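Local coordinates for protein ferredoxin, 2Fe-2S (Aquifex aeolicus, PDB 1M2D) that transfers electrons through a single [2Fe-2S] cluster carried on a thioredoxin-like fold and forms a homodimer in solution, at residues D83-E87 and K88-G92. The protein carries 1 engineered substitution. Numbering follows the deposited sequence.
Sequences DEIVE and KHLKG
Ile85 O accepts the amides of both His89 and Leu90 in the last turns of helix 82-91, away from the cluster, and so illustrates how an alpha-helix widens into a pi-type turn. His89 N reaches it at 3.0 Å from above the carbonyl plane, whereas Leu90 N, also 3.0 Å from Ile85 O, lies in that plane and makes the straighter bond, 161° at the hydrogen. One residue earlier, Lys88 N bonds Glu84 O at 2.8 Å, a four-residue step; Lys91 N bonds Val86 O at 2.8 Å, a five-residue step, and a weak bond from Gly92 N to Glu87 O follows it. On the inner side, Leu90 CD1 rests 4.1 Å from Val86 CG2, and CG of the same leucine sits 4.4 Å from Ile85 CG2. With its CG anti to the carbonyl carbon (chi1 -56°), Leu90 lays CG and CD1 against Val86 CA. Shortening this side chain to alanine would probably leave Val86 CG2 and Ile85 CG2 without their leucine partner and open a gap beside its other neighbours, Phe34, Leu44 and Val67. On the outer side, Glu87 and Lys91 run side by side, yet OE2 and NZ stay 4.0 Å apart, a long salt bridge. Glu84 and Lys88 touch through their CG atoms. The stronger partner of Lys91 NZ is Asp41, and the Glu84 carboxylate turns to Arg98. His89 is held at both ring nitrogens, by Tyr74 of the sheet and Asp70, which fixes the rotation of the ring. Backbone bonding thus carries this widened turn, and the shared Ile85 O marks where four-residue and five-residue bonding overlap.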
ATOM      1  N   ASP A  83      -8.473 -15.787  -7.906  1.00 13.28           N
ATOM      2  CA  ASP A  83      -7.706 -16.821  -8.564  1.00 14.03           C
ATOM      3  C   ASP A  83      -7.194 -16.388  -9.935  1.00 12.83           C
ATOM      4  O   ASP A  83      -6.063 -16.661 -10.273  1.00 12.88           O
ATOM      5  CB  ASP A  83      -8.539 -18.069  -8.777  1.00 20.58           C
ATOM      6  CG  ASP A  83      -8.742 -18.857  -7.525  1.00 31.30           C
ATOM      7  OD1 ASP A  83      -8.036 -18.661  -6.539  1.00 37.37           O
ATOM      8  OD2 ASP A  83      -9.704 -19.611  -7.781  1.00 42.60           O
ATOM      9  N   GLU A  84      -8.051 -15.716 -10.713  1.00 13.28           N
ATOM     10  CA  GLU A  84      -7.605 -15.297 -12.053  1.00 11.96           C
ATOM     11  C   GLU A  84      -6.493 -14.305 -11.922  1.00 10.62           C
ATOM     12  O   GLU A  84      -5.508 -14.323 -12.693  1.00 11.48           O
ATOM     13  CB  GLU A  84      -8.781 -14.750 -12.860  1.00 14.07           C
ATOM     14  CG  GLU A  84      -8.413 -14.513 -14.292  1.00 13.95           C
ATOM     15  CD  GLU A  84      -9.494 -13.931 -15.198  1.00 16.24           C
ATOM     16  OE1 GLU A  84     -10.637 -13.769 -14.747  1.00 18.32           O
ATOM     17  OE2 GLU A  84      -9.202 -13.659 -16.380  1.00 18.57           O
ATOM     18  N   ILE A  85      -6.594 -13.340 -10.985  1.00 10.66           N
ATOM     19  CA  ILE A  85      -5.499 -12.376 -10.854  1.00 10.10           C
ATOM     20  C   ILE A  85      -4.217 -13.095 -10.437  1.00  9.81           C
ATOM     21  O   ILE A  85      -3.147 -12.781 -10.975  1.00 10.18           O
ATOM     22  CB  ILE A  85      -5.896 -11.274  -9.841  1.00  9.73           C
ATOM     23  CG1 ILE A  85      -7.065 -10.425 -10.337  1.00 11.10           C
ATOM     24  CG2 ILE A  85      -4.670 -10.429  -9.486  1.00 10.95           C
ATOM     25  CD1 ILE A  85      -7.679  -9.492  -9.313  1.00 12.37           C
ATOM     26  N   VAL A  86      -4.286 -14.024  -9.498  1.00 10.70           N
ATOM     27  CA  VAL A  86      -3.113 -14.768  -9.081  1.00 11.61           C
ATOM     28  C   VAL A  86      -2.502 -15.528 -10.264  1.00 12.30           C
ATOM     29  O   VAL A  86      -1.297 -15.465 -10.510  1.00 13.90           O
ATOM     30  CB  VAL A  86      -3.510 -15.721  -7.935  1.00 13.27           C
ATOM     31  CG1 VAL A  86      -2.427 -16.753  -7.678  1.00 17.45           C
ATOM     32  CG2 VAL A  86      -3.856 -14.906  -6.699  1.00 14.00           C
ATOM     33  N   GLU A  87      -3.319 -16.294 -10.971  1.00 12.54           N
ATOM     34  CA  GLU A  87      -2.813 -17.127 -12.050  1.00 14.56           C
ATOM     35  C   GLU A  87      -2.272 -16.320 -13.190  1.00 13.49           C
ATOM     36  O   GLU A  87      -1.107 -16.493 -13.656  1.00 15.92           O
ATOM     37  CB  GLU A  87      -3.952 -18.038 -12.527  1.00 16.72           C
ATOM     38  CG  GLU A  87      -4.505 -18.982 -11.482  1.00 36.18           C
ATOM     39  CD  GLU A  87      -3.518 -19.924 -10.847  1.00 38.84           C
ATOM     40  OE1 GLU A  87      -2.848 -20.662 -11.614  1.00 36.84           O
ATOM     41  OE2 GLU A  87      -3.282 -19.985  -9.632  1.00 65.90           O
ATOM     42  N   LYS A  88      -3.086 -15.427 -13.702  1.00 11.57           N
ATOM     43  CA  LYS A  88      -2.764 -14.742 -14.941  1.00 11.99           C
ATOM     44  C   LYS A  88      -1.736 -13.649 -14.729  1.00 11.55           C
ATOM     45  O   LYS A  88      -0.815 -13.460 -15.533  1.00 13.01           O
ATOM     46  CB  LYS A  88      -4.022 -14.178 -15.608  1.00 13.57           C
ATOM     47  CG  LYS A  88      -5.047 -15.213 -16.081  1.00 16.18           C
ATOM     48  CD  LYS A  88      -4.432 -16.159 -17.141  1.00 24.19           C
ATOM     49  CE  LYS A  88      -5.498 -17.012 -17.787  1.00 26.63           C
ATOM     50  NZ  LYS A  88      -4.920 -18.274 -18.304  1.00 46.38           N
ATOM     51  N   HIS A  89      -1.888 -12.863 -13.654  1.00 10.71           N
ATOM     52  CA  HIS A  89      -1.048 -11.699 -13.399  1.00 10.96           C
ATOM     53  C   HIS A  89       0.086 -12.025 -12.431  1.00 10.97           C
ATOM     54  O   HIS A  89       1.272 -11.845 -12.818  1.00 13.09           O
ATOM     55  CB  HIS A  89      -1.945 -10.534 -12.933  1.00 10.51           C
ATOM     56  CG  HIS A  89      -1.196  -9.250 -12.806  1.00 10.09           C
ATOM     57  ND1 HIS A  89      -1.855  -8.126 -12.346  1.00  9.97           N
ATOM     58  CD2 HIS A  89       0.057  -8.877 -13.083  1.00 10.64           C
ATOM     59  CE1 HIS A  89      -0.969  -7.139 -12.360  1.00 10.76           C
ATOM     60  NE2 HIS A  89       0.212  -7.587 -12.782  1.00 11.24           N
ATOM     61  N   LEU A  90      -0.212 -12.447 -11.225  1.00 10.33           N
ATOM     62  CA  LEU A  90       0.895 -12.546 -10.242  1.00 11.63           C
ATOM     63  C   LEU A  90       1.850 -13.644 -10.649  1.00 13.93           C
ATOM     64  O   LEU A  90       3.049 -13.461 -10.429  1.00 19.83           O
ATOM     65  CB  LEU A  90       0.340 -12.753  -8.833  1.00 12.40           C
ATOM     66  CG  LEU A  90      -0.629 -11.676  -8.392  1.00 11.36           C
ATOM     67  CD1 LEU A  90      -1.023 -11.935  -6.933  1.00 14.09           C
ATOM     68  CD2 LEU A  90      -0.103 -10.285  -8.550  1.00 12.82           C
ATOM     69  N   LYS A  91       1.358 -14.744 -11.233  1.00 13.06           N
ATOM     70  CA  LYS A  91       2.251 -15.796 -11.680  1.00 15.37           C
ATOM     71  C   LYS A  91       2.579 -15.620 -13.169  1.00 16.86           C
ATOM     72  O   LYS A  91       3.719 -15.767 -13.522  1.00 20.74           O
ATOM     73  CB  LYS A  91       1.616 -17.164 -11.488  1.00 17.90           C
ATOM     74  CG  LYS A  91       1.550 -17.530 -10.009  1.00 22.69           C
ATOM     75  CD  LYS A  91       0.812 -18.836  -9.964  1.00 24.88           C
ATOM     76  CE  LYS A  91       1.034 -19.418  -8.598  1.00 29.75           C
ATOM     77  NZ  LYS A  91       0.515 -20.829  -8.716  1.00 32.38           N
ATOM     78  N   GLY A  92       1.597 -15.330 -14.015  1.00 16.63           N
ATOM     79  CA  GLY A  92       1.742 -15.290 -15.457  1.00 16.83           C
ATOM     80  C   GLY A  92       2.267 -13.996 -16.032  1.00 17.88           C
ATOM     81  O   GLY A  92       2.640 -13.972 -17.213  1.00 19.91           O
TER